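Local coordinates for periplasmic binding protein/LacI transcriptional regulator (Burkholderia multivorans, PDB 4YLE) that probably serves as the solute-binding protein of an ABC transporter, capturing a simple sugar or related small molecule in the periplasm for uptake, at residues 32-42 against 64-75; 119-127 against 139-147. All coordinates share one frame; numbering follows the deposited sequence.

Interaction 1: 32-42 against 64-75; sequences KPKVALVMKSL and QFDLITNGIKDE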
loop_
_atom_site.group_PDB
_atom_site.type_symbol
_atom_site.label_atom_id
_atom_site.label_comp_id
_atom_site.label_asym_id
_atom_site.label_seq_id
_atom_site.Cartn_x
_atom_site.Cartn_y
_atom_site.Cartn_z
ATOM N N LYS A 32 30.452 4.806 -2.562
ATOM C CA LYS A 32 29.172 4.251 -2.099
ATOM C C LYS A 32 28.118 4.232 -3.204
ATOM O O LYS A 32 27.972 5.220 -3.917
ATOM C CB LYS A 32 28.568 5.076 -0.951
ATOM C CG LYS A 32 29.380 5.344 0.286
ATOM C CD LYS A 32 28.461 6.090 1.269
ATOM C CE LYS A 32 29.199 7.095 2.127
ATOM N NZ LYS A 32 28.238 8.048 2.754
ATOM N N PRO A 33 27.335 3.146 -3.317
ATOM C CA PRO A 33 26.175 3.249 -4.207
ATOM C C PRO A 33 25.192 4.298 -3.710
ATOM O O PRO A 33 25.030 4.469 -2.484
ATOM C CB PRO A 33 25.536 1.853 -4.144
ATOM C CG PRO A 33 26.471 0.992 -3.370
ATOM C CD PRO A 33 27.335 1.888 -2.560
ATOM N N LYS A 34 24.512 4.955 -4.646
ATOM C CA LYS A 34 23.460 5.913 -4.313
ATOM C C LYS A 34 22.111 5.290 -4.681
ATOM O O LYS A 34 21.887 4.896 -5.819
ATOM C CB LYS A 34 23.668 7.240 -5.040
ATOM C CG LYS A 34 22.893 8.424 -4.446
ATOM C CD LYS A 34 23.582 9.782 -4.723
ATOM C CE LYS A 34 22.960 10.554 -5.899
ATOM N NZ LYS A 34 23.061 12.041 -5.732
ATOM N N VAL A 35 21.234 5.189 -3.691
ATOM C CA VAL A 35 19.937 4.519 -3.860
ATOM C C VAL A 35 18.816 5.529 -3.702
ATOM O O VAL A 35 18.805 6.290 -2.740
ATOM C CB VAL A 35 19.735 3.392 -2.817
ATOM C CG1 VAL A 35 18.412 2.693 -3.025
ATOM C CG2 VAL A 35 20.874 2.368 -2.894
ATOM N N ALA A 36 17.859 5.497 -4.630
ATOM C CA ALA A 36 16.678 6.348 -4.574
ATOM C C ALA A 36 15.499 5.527 -4.108
ATOM O O ALA A 36 15.251 4.454 -4.659
ATOM C CB ALA A 36 16.378 6.958 -5.941
ATOM N N LEU A 37 14.787 6.045 -3.106
ATOM C CA LEU A 37 13.512 5.441 -2.605
ATOM C C LEU A 37 12.387 6.341 -3.038
ATOM O O LEU A 37 12.302 7.478 -2.578
ATOM C CB LEU A 37 13.510 5.308 -1.087
ATOM C CG LEU A 37 12.207 4.770 -0.473
ATOM C CD1 LEU A 37 11.912 3.360 -0.931
ATOM C CD2 LEU A 37 12.297 4.796 1.035
ATOM N N VAL A 38 11.524 5.830 -3.921
ATOM C CA VAL A 38 10.456 6.634 -4.523
ATOM C C VAL A 38 9.117 6.108 -4.042
ATOM O O VAL A 38 8.755 4.987 -4.339
ATOM C CB VAL A 38 10.559 6.593 -6.053
ATOM C CG1 VAL A 38 9.355 7.305 -6.736
ATOM C CG2 VAL A 38 11.886 7.229 -6.483
HETATM N N MSE A 39 8.411 6.935 -3.273
HETATM C CA MSE A 39 7.224 6.519 -2.550
HETATM C C MSE A 39 5.987 7.181 -3.122
HETATM O O MSE A 39 6.061 7.892 -4.094
HETATM C CB MSE A 39 7.379 6.870 -1.079
HETATM C CG MSE A 39 8.555 6.133 -0.465
HETATM SE SE MSE A 39 8.844 6.629 1.411
HETATM C CE MSE A 39 9.712 8.350 1.041
ATOM N N LYS A 40 4.851 6.917 -2.507
ATOM C CA LYS A 40 3.627 7.584 -2.912
ATOM C C LYS A 40 3.409 8.749 -1.965
ATOM O O LYS A 40 4.310 9.557 -1.743
ATOM C CB LYS A 40 2.457 6.603 -2.926
ATOM C CG LYS A 40 2.563 5.522 -4.013
ATOM C CD LYS A 40 1.503 4.376 -3.862
ATOM C CE LYS A 40 2.137 3.120 -3.222
ATOM N NZ LYS A 40 1.160 2.278 -2.450
ATOM N N SER A 41 2.221 8.852 -1.404
ATOM C CA SER A 41 1.838 10.092 -0.766
ATOM C C SER A 41 2.516 10.402 0.535
ATOM O O SER A 41 2.423 9.656 1.520
ATOM C CB SER A 41 0.339 10.090 -0.511
ATOM O OG SER A 41 0.015 11.252 0.207
ATOM N N LEU A 42 3.143 11.567 0.548
ATOM C CA LEU A 42 3.790 12.088 1.730
ATOM C C LEU A 42 2.793 12.518 2.802
ATOM O O LEU A 42 3.156 12.711 3.956
ATOM C CB LEU A 42 4.674 13.272 1.318
ATOM C CG LEU A 42 5.818 12.811 0.414
ATOM C CD1 LEU A 42 6.647 14.019 -0.041
ATOM C CD2 LEU A 42 6.699 11.740 1.108
ATOM N N GLN A 64 27.909 2.419 3.753
ATOM C CA GLN A 64 27.545 1.385 2.773
ATOM C C GLN A 64 26.825 1.943 1.557
ATOM O O GLN A 64 26.967 1.423 0.463
ATOM C CB GLN A 64 26.626 0.322 3.369
ATOM C CG GLN A 64 27.245 -0.677 4.316
ATOM C CD GLN A 64 26.213 -1.716 4.783
ATOM O OE1 GLN A 64 25.190 -1.950 4.110
ATOM N NE2 GLN A 64 26.473 -2.336 5.940
ATOM N N PHE A 65 26.014 2.968 1.769
ATOM C CA PHE A 65 25.248 3.571 0.683
ATOM C C PHE A 65 24.747 4.957 1.069
ATOM O O PHE A 65 24.701 5.296 2.242
ATOM C CB PHE A 65 24.074 2.662 0.259
ATOM C CG PHE A 65 22.903 2.619 1.244
ATOM C CD1 PHE A 65 22.988 1.865 2.402
ATOM C CD2 PHE A 65 21.719 3.288 0.983
ATOM C CE1 PHE A 65 21.921 1.802 3.303
ATOM C CE2 PHE A 65 20.641 3.220 1.886
ATOM C CZ PHE A 65 20.750 2.475 3.038
ATOM N N ASP A 66 24.430 5.761 0.054
ATOM C CA ASP A 66 23.719 7.027 0.233
ATOM C C ASP A 66 22.275 6.814 -0.201
ATOM O O ASP A 66 22.010 5.966 -1.032
ATOM C CB ASP A 66 24.341 8.151 -0.591
ATOM C CG ASP A 66 25.671 8.592 -0.051
ATOM O OD1 ASP A 66 25.775 8.726 1.190
ATOM O OD2 ASP A 66 26.609 8.781 -0.860
ATOM N N LEU A 67 21.361 7.595 0.356
ATOM C CA LEU A 67 19.915 7.373 0.163
ATOM C C LEU A 67 19.250 8.672 -0.214
ATOM O O LEU A 67 19.445 9.671 0.468
ATOM C CB LEU A 67 19.265 6.822 1.440
ATOM C CG LEU A 67 17.740 6.683 1.403
ATOM C CD1 LEU A 67 17.345 5.591 0.442
ATOM C CD2 LEU A 67 17.131 6.435 2.802
ATOM N N ILE A 68 18.469 8.663 -1.294
ATOM C CA ILE A 68 17.653 9.829 -1.673
ATOM C C ILE A 68 16.203 9.406 -1.597
ATOM O O ILE A 68 15.848 8.465 -2.281
ATOM C CB ILE A 68 17.956 10.314 -3.116
ATOM C CG1 ILE A 68 19.455 10.533 -3.297
ATOM C CG2 ILE A 68 17.138 11.583 -3.471
ATOM C CD1 ILE A 68 20.066 11.526 -2.331
ATOM N N THR A 69 15.387 10.078 -0.779
ATOM C CA THR A 69 13.972 9.688 -0.623
ATOM C C THR A 69 13.084 10.741 -1.265
ATOM O O THR A 69 13.401 11.930 -1.262
ATOM C CB THR A 69 13.553 9.501 0.864
ATOM O OG1 THR A 69 13.573 10.759 1.542
ATOM C CG2 THR A 69 14.474 8.565 1.566
ATOM N N ASN A 70 11.987 10.299 -1.870
ATOM C CA ASN A 70 11.036 11.220 -2.479
ATOM C C ASN A 70 9.669 10.602 -2.463
ATOM O O ASN A 70 9.539 9.392 -2.552
ATOM C CB ASN A 70 11.383 11.550 -3.924
ATOM C CG ASN A 70 12.529 12.537 -4.049
ATOM O OD1 ASN A 70 13.616 12.196 -4.523
ATOM N ND2 ASN A 70 12.285 13.775 -3.637
ATOM N N GLY A 71 8.663 11.464 -2.407
ATOM C CA GLY A 71 7.275 11.040 -2.447
ATOM C C GLY A 71 6.515 12.052 -3.270
ATOM O O GLY A 71 7.112 13.008 -3.792
ATOM N N ILE A 72 5.208 11.838 -3.384
ATOM C CA ILE A 72 4.350 12.690 -4.176
ATOM C C ILE A 72 3.302 13.329 -3.262
ATOM O O ILE A 72 3.145 12.928 -2.097
ATOM C CB ILE A 72 3.700 11.910 -5.325
ATOM C CG1 ILE A 72 3.049 10.616 -4.823
ATOM C CG2 ILE A 72 4.764 11.581 -6.364
ATOM C CD1 ILE A 72 2.366 9.811 -5.891
ATOM N N LYS A 73 2.583 14.301 -3.801
ATOM C CA LYS A 73 1.774 15.198 -2.987
ATOM C C LYS A 73 0.446 14.603 -2.587
ATOM O O LYS A 73 -0.208 15.140 -1.696
ATOM C CB LYS A 73 1.525 16.504 -3.726
ATOM C CG LYS A 73 0.595 16.340 -4.915
ATOM C CD LYS A 73 0.299 17.689 -5.588
ATOM C CE LYS A 73 -0.214 17.503 -7.009
ATOM N NZ LYS A 73 -1.186 16.368 -7.168
ATOM N N ASP A 74 0.034 13.548 -3.295
ATOM C CA ASP A 74 -1.161 12.776 -2.949
ATOM C C ASP A 74 -1.059 11.369 -3.565
ATOM O O ASP A 74 -0.081 11.035 -4.222
ATOM C CB ASP A 74 -2.449 13.504 -3.389
ATOM C CG ASP A 74 -2.496 13.776 -4.874
ATOM O OD1 ASP A 74 -2.320 12.813 -5.641
ATOM O OD2 ASP A 74 -2.715 14.948 -5.269
ATOM N N GLU A 75 -2.056 10.528 -3.325
ATOM C CA GLU A 75 -1.938 9.120 -3.682
ATOM C C GLU A 75 -2.169 8.848 -5.163
ATOM O O GLU A 75 -1.945 7.736 -5.630
ATOM C CB GLU A 75 -2.928 8.296 -2.853
ATOM C CG GLU A 75 -2.670 8.381 -1.352
ATOM C CD GLU A 75 -1.589 7.442 -0.880
ATOM O OE1 GLU A 75 -0.814 6.939 -1.726
ATOM O OE2 GLU A 75 -1.515 7.209 0.344
HETATM O O HOH W 1 26.983 7.761 -3.360
#
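Lys32 reaches across to Asp66 where strands 34-39 and 66-72 begin. Its NZ forms a salt bridge of 3.0 Å with Asp66 OD1, met on the syn side and 29° out of the carboxylate plane. NZ also donates to Ala62 O, its strongest polar partner. A water donates to Asp66 OD2 and to Lys32 O, so both carboxylate oxygens are engaged. Regular parallel backbone bonds follow, from Asp66 N to Pro33 O up to Met39 N to Asn70 O at 2.8 Å. Then the register slips by one residue, a beta bulge. Ile72 N bonds Lys40 O at 2.9 Å, and Leu42 N bonds Ile72 O. Leu42 lays CG and both methyls over Gly71, with CG 3.7 Å from Gly71 CA. Ser41 CB packs 3.3 Å from Glu75 CD. Ser41 OG, anti to the backbone N (chi1 175°), lies beside Asp74 and bonds Ala43 N.

On one side of the sheet, Val35 CG2 meets Phe65 CD2 obliquely at 4.1 Å, and Leu67 CD1 touches Leu37 CB. The selenomethionine at Met39 lies alongside Thr69, its CE 4.0 Å from Thr69 CB. Helix 45-60, the crossover of this beta-alpha-beta unit, covers Leu37 and Met39; its Glu51 bonds Thr69 OG1. Helix 279-295 covers Val35 and Phe65, while helix 78-90 packs on Ala36 and Asn70 from the other side. Asn44 holds Glu75 OE2. At the bulge Lys40 points away from strand 66-72, and its NZ forms a salt bridge with Asp124 near the bound unknown ligand. Here Ser41 N is buried with no partner in the model, a probable cost of the shifted register.

Interaction 2: 119-127 against 139-147; sequences IVVNIDNRL and VPFVGPDNR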
loop_
_atom_site.group_PDB
_atom_site.type_symbol
_atom_site.label_atom_id
_atom_site.label_comp_id
_atom_site.label_asym_id
_atom_site.label_seq_id
_atom_site.Cartn_x
_atom_site.Cartn_y
_atom_site.Cartn_z
ATOM N N ILE A 119 19.624 -0.497 -11.248
ATOM C CA ILE A 119 18.911 -1.629 -10.685
ATOM C C ILE A 119 17.603 -1.076 -10.125
ATOM O O ILE A 119 17.612 -0.118 -9.372
ATOM C CB ILE A 119 19.759 -2.353 -9.584
ATOM C CG1 ILE A 119 21.022 -2.966 -10.217
ATOM C CG2 ILE A 119 18.952 -3.443 -8.839
ATOM C CD1 ILE A 119 20.740 -4.025 -11.289
ATOM N N VAL A 120 16.484 -1.666 -10.520
ATOM C CA VAL A 120 15.181 -1.289 -9.953
ATOM C C VAL A 120 14.579 -2.434 -9.186
ATOM O O VAL A 120 14.509 -3.545 -9.683
ATOM C CB VAL A 120 14.213 -0.862 -11.060
ATOM C CG1 VAL A 120 12.868 -0.452 -10.468
ATOM C CG2 VAL A 120 14.837 0.254 -11.918
ATOM N N VAL A 121 14.123 -2.131 -7.967
ATOM C CA VAL A 121 13.412 -3.054 -7.118
ATOM C C VAL A 121 12.056 -2.436 -6.850
ATOM O O VAL A 121 11.962 -1.252 -6.588
ATOM C CB VAL A 121 14.150 -3.289 -5.798
ATOM C CG1 VAL A 121 13.393 -4.243 -4.916
ATOM C CG2 VAL A 121 15.576 -3.833 -6.056
ATOM N N ASN A 122 11.040 -3.272 -6.940
ATOM C CA ASN A 122 9.633 -2.907 -6.801
ATOM C C ASN A 122 9.228 -3.272 -5.387
ATOM O O ASN A 122 9.415 -4.422 -4.982
ATOM C CB ASN A 122 8.853 -3.693 -7.859
ATOM C CG ASN A 122 7.357 -3.446 -7.880
ATOM O OD1 ASN A 122 6.676 -4.137 -8.627
ATOM N ND2 ASN A 122 6.847 -2.467 -7.125
ATOM N N ILE A 123 8.676 -2.323 -4.647
ATOM C CA ILE A 123 8.070 -2.655 -3.363
ATOM C C ILE A 123 6.603 -2.239 -3.260
ATOM O O ILE A 123 6.143 -1.465 -4.080
ATOM C CB ILE A 123 8.819 -2.001 -2.188
ATOM C CG1 ILE A 123 8.645 -0.472 -2.177
ATOM C CG2 ILE A 123 10.339 -2.387 -2.233
ATOM C CD1 ILE A 123 9.333 0.241 -0.970
ATOM N N ASP A 124 5.904 -2.802 -2.255
ATOM C CA ASP A 124 4.559 -2.367 -1.812
ATOM C C ASP A 124 3.466 -2.789 -2.789
ATOM O O ASP A 124 2.680 -3.701 -2.514
ATOM C CB ASP A 124 4.537 -0.858 -1.596
ATOM C CG ASP A 124 3.165 -0.337 -1.176
ATOM O OD1 ASP A 124 2.373 -1.123 -0.656
ATOM O OD2 ASP A 124 2.892 0.874 -1.355
ATOM N N ASN A 125 3.439 -2.138 -3.942
ATOM C CA ASN A 125 2.428 -2.390 -4.943
ATOM C C ASN A 125 3.084 -2.939 -6.193
ATOM O O ASN A 125 3.906 -2.280 -6.804
ATOM C CB ASN A 125 1.675 -1.116 -5.273
ATOM C CG ASN A 125 0.745 -1.287 -6.429
ATOM O OD1 ASN A 125 0.063 -2.324 -6.562
ATOM N ND2 ASN A 125 0.674 -0.260 -7.295
ATOM N N ARG A 126 2.720 -4.145 -6.567
ATOM C CA ARG A 126 3.415 -4.817 -7.637
ATOM C C ARG A 126 3.051 -4.246 -8.998
ATOM O O ARG A 126 1.880 -4.063 -9.314
ATOM C CB ARG A 126 3.126 -6.312 -7.595
ATOM C CG ARG A 126 4.105 -7.140 -8.401
ATOM C CD ARG A 126 3.577 -8.539 -8.592
ATOM N NE ARG A 126 3.364 -9.213 -7.313
ATOM C CZ ARG A 126 4.159 -10.157 -6.815
ATOM N NH1 ARG A 126 5.240 -10.574 -7.483
ATOM N NH2 ARG A 126 3.859 -10.694 -5.637
ATOM N N LEU A 127 4.081 -3.954 -9.791
ATOM C CA LEU A 127 3.923 -3.594 -11.188
ATOM C C LEU A 127 3.232 -4.707 -11.935
ATOM O O LEU A 127 3.356 -5.872 -11.578
ATOM C CB LEU A 127 5.285 -3.307 -11.810
ATOM C CG LEU A 127 5.974 -2.071 -11.246
ATOM C CD1 LEU A 127 7.434 -2.072 -11.662
ATOM C CD2 LEU A 127 5.281 -0.783 -11.693
ATOM N N VAL A 139 11.686 -7.292 -12.897
ATOM C CA VAL A 139 11.776 -6.431 -11.726
ATOM C C VAL A 139 11.453 -7.244 -10.469
ATOM O O VAL A 139 10.296 -7.659 -10.272
ATOM C CB VAL A 139 10.818 -5.224 -11.836
ATOM C CG1 VAL A 139 11.041 -4.264 -10.674
ATOM C CG2 VAL A 139 11.038 -4.507 -13.168
ATOM N N PRO A 140 12.462 -7.480 -9.612
ATOM C CA PRO A 140 12.166 -8.165 -8.348
ATOM C C PRO A 140 11.170 -7.402 -7.497
ATOM O O PRO A 140 11.177 -6.174 -7.513
ATOM C CB PRO A 140 13.535 -8.221 -7.652
ATOM C CG PRO A 140 14.311 -7.140 -8.247
ATOM C CD PRO A 140 13.879 -7.083 -9.684
ATOM N N PHE A 141 10.329 -8.137 -6.776
ATOM C CA PHE A 141 9.313 -7.546 -5.912
ATOM C C PHE A 141 9.591 -7.911 -4.471
ATOM O O PHE A 141 9.927 -9.068 -4.172
ATOM C CB PHE A 141 7.906 -8.011 -6.336
ATOM C CG PHE A 141 6.818 -7.384 -5.512
ATOM C CD1 PHE A 141 6.589 -6.032 -5.595
ATOM C CD2 PHE A 141 6.077 -8.124 -4.615
ATOM C CE1 PHE A 141 5.604 -5.422 -4.791
ATOM C CE2 PHE A 141 5.099 -7.517 -3.840
ATOM C CZ PHE A 141 4.883 -6.183 -3.930
ATOM N N VAL A 142 9.509 -6.899 -3.607
ATOM C CA VAL A 142 9.487 -7.051 -2.157
ATOM C C VAL A 142 8.206 -6.442 -1.618
ATOM O O VAL A 142 7.983 -5.240 -1.721
ATOM C CB VAL A 142 10.707 -6.365 -1.531
ATOM C CG1 VAL A 142 10.693 -6.497 -0.017
ATOM C CG2 VAL A 142 11.983 -6.917 -2.130
ATOM N N GLY A 143 7.337 -7.276 -1.072
ATOM C CA GLY A 143 6.147 -6.789 -0.427
ATOM C C GLY A 143 5.255 -7.937 -0.014
ATOM O O GLY A 143 5.605 -9.129 -0.169
ATOM N N PRO A 144 4.085 -7.578 0.515
ATOM C CA PRO A 144 3.148 -8.541 1.083
ATOM C C PRO A 144 2.179 -9.156 0.100
ATOM O O PRO A 144 1.913 -8.647 -0.988
ATOM C CB PRO A 144 2.386 -7.699 2.084
ATOM C CG PRO A 144 2.321 -6.362 1.439
ATOM C CD PRO A 144 3.699 -6.199 0.843
ATOM N N ASP A 145 1.594 -10.252 0.559
ATOM C CA ASP A 145 0.468 -10.854 -0.118
ATOM C C ASP A 145 -0.766 -10.150 0.444
ATOM O O ASP A 145 -1.204 -10.437 1.573
ATOM C CB ASP A 145 0.418 -12.362 0.124
ATOM C CG ASP A 145 -0.762 -13.028 -0.553
ATOM O OD1 ASP A 145 -1.829 -12.387 -0.646
ATOM O OD2 ASP A 145 -0.648 -14.214 -0.986
ATOM N N ASN A 146 -1.289 -9.186 -0.301
ATOM C CA ASN A 146 -2.361 -8.361 0.217
ATOM C C ASN A 146 -3.704 -9.095 0.274
ATOM O O ASN A 146 -4.620 -8.620 0.914
ATOM C CB ASN A 146 -2.504 -7.080 -0.614
ATOM C CG ASN A 146 -1.457 -6.048 -0.246
ATOM O OD1 ASN A 146 -1.496 -5.498 0.854
ATOM N ND2 ASN A 146 -0.499 -5.812 -1.128
ATOM N N ARG A 147 -3.830 -10.213 -0.430
ATOM C CA ARG A 147 -5.094 -10.961 -0.392
ATOM C C ARG A 147 -5.152 -11.700 0.941
ATOM O O ARG A 147 -6.131 -11.613 1.666
ATOM C CB ARG A 147 -5.203 -11.904 -1.583
ATOM C CG ARG A 147 -6.557 -12.587 -1.741
ATOM C CD ARG A 147 -6.692 -13.372 -3.045
ATOM N NE ARG A 147 -8.091 -13.760 -3.235
ATOM C CZ ARG A 147 -8.658 -14.067 -4.393
ATOM N NH1 ARG A 147 -7.960 -14.073 -5.522
ATOM N NH2 ARG A 147 -9.948 -14.387 -4.412
HETATM O O HOH W 2 7.583 -6.399 -9.806
HETATM O O HOH W 3 1.077 -3.483 -0.130
HETATM O O HOH W 4 2.268 -6.307 -2.367
HETATM O O HOH W 5 2.049 -10.096 -3.611
#
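Arg126 lies across one face of the Phe141 ring, and this pair makes the main side-chain contact. Arg126 CB sits over the ring face in a CH-pi contact, 4.0 Å from the centroid and 16° off the ring normal. The guanidinium follows, with Phe141 CD2 over the centre of one of its faces, 3.5 Å from Arg126 NH2. The guanidinium and ring planes are 35° apart, so the two groups are not parallel. The Arg126 chain leaves CA extended, CG anti to the backbone N, and a bend at chi3 carries the guanidinium across to the CD2 side of the ring.

Apolar contacts lie along the strands. Val139 CG1 fits against Asn122 CB at 3.6 Å and also meets Val120 and Leu127. On the sheet face opposite Phe141, Val142 touches Val121 CG1 and Ile123 CG2, and helix 279-295 packs on it.

Backbone bonds join strands 119-123 and 141-144 in parallel: Asn122 N to Pro140 O, Val142 N to Asn122 O at 2.8 Å, and a longer one from Asp124 N to Val142 O at 3.2 Å. The strands belong to a beta-alpha-beta unit with helix 129-133 in the crossover, within the parallel part of one sheet of this periplasmic binding protein fold. Asp124, just past strand 119-123, pairs with Lys40 and bonds the unknown ligand through OD1.

Side-chain polar bonds shape the loop after the first strand. Asn122 OD1 accepts from Leu127 N on a lone pair at 2.8 Å, nearly straight. Asn122 ND2 donates to Asn125 O, and its amide plane stands 70° from the Phe141 ring.

Three waters bridge the two segments. One donates to Asn122 OD1 and Val139 O. Another donates to Asp124 O and Pro144 O, while a third accepts from Arg126 NH2 and donates to Pro144 O.

Interactions 1 and 2 lie in the same sheet, with strand 95-98 between strands 34-39 and 119-123. Their centres are about 15 Å apart. They meet directly at the C-terminal ends of these strands, where Lys40 NZ forms an unusually short salt bridge of 2.5 Å with Asp124 OD2. A little earlier along the strands, Leu37 CD1 packs 4.0 Å from Ile123 CD1. The unknown ligand sits at the same junction. The side chains of Lys40 and Asp124 each come within about 3 Å of it. Asp124 OD1 is hydrogen-bonded to it; the Lys40 contact is not settled as a bond. The salt bridge probably orients the Asp124 carboxylate. The placement is consistent with a ligand pocket at the strand ends.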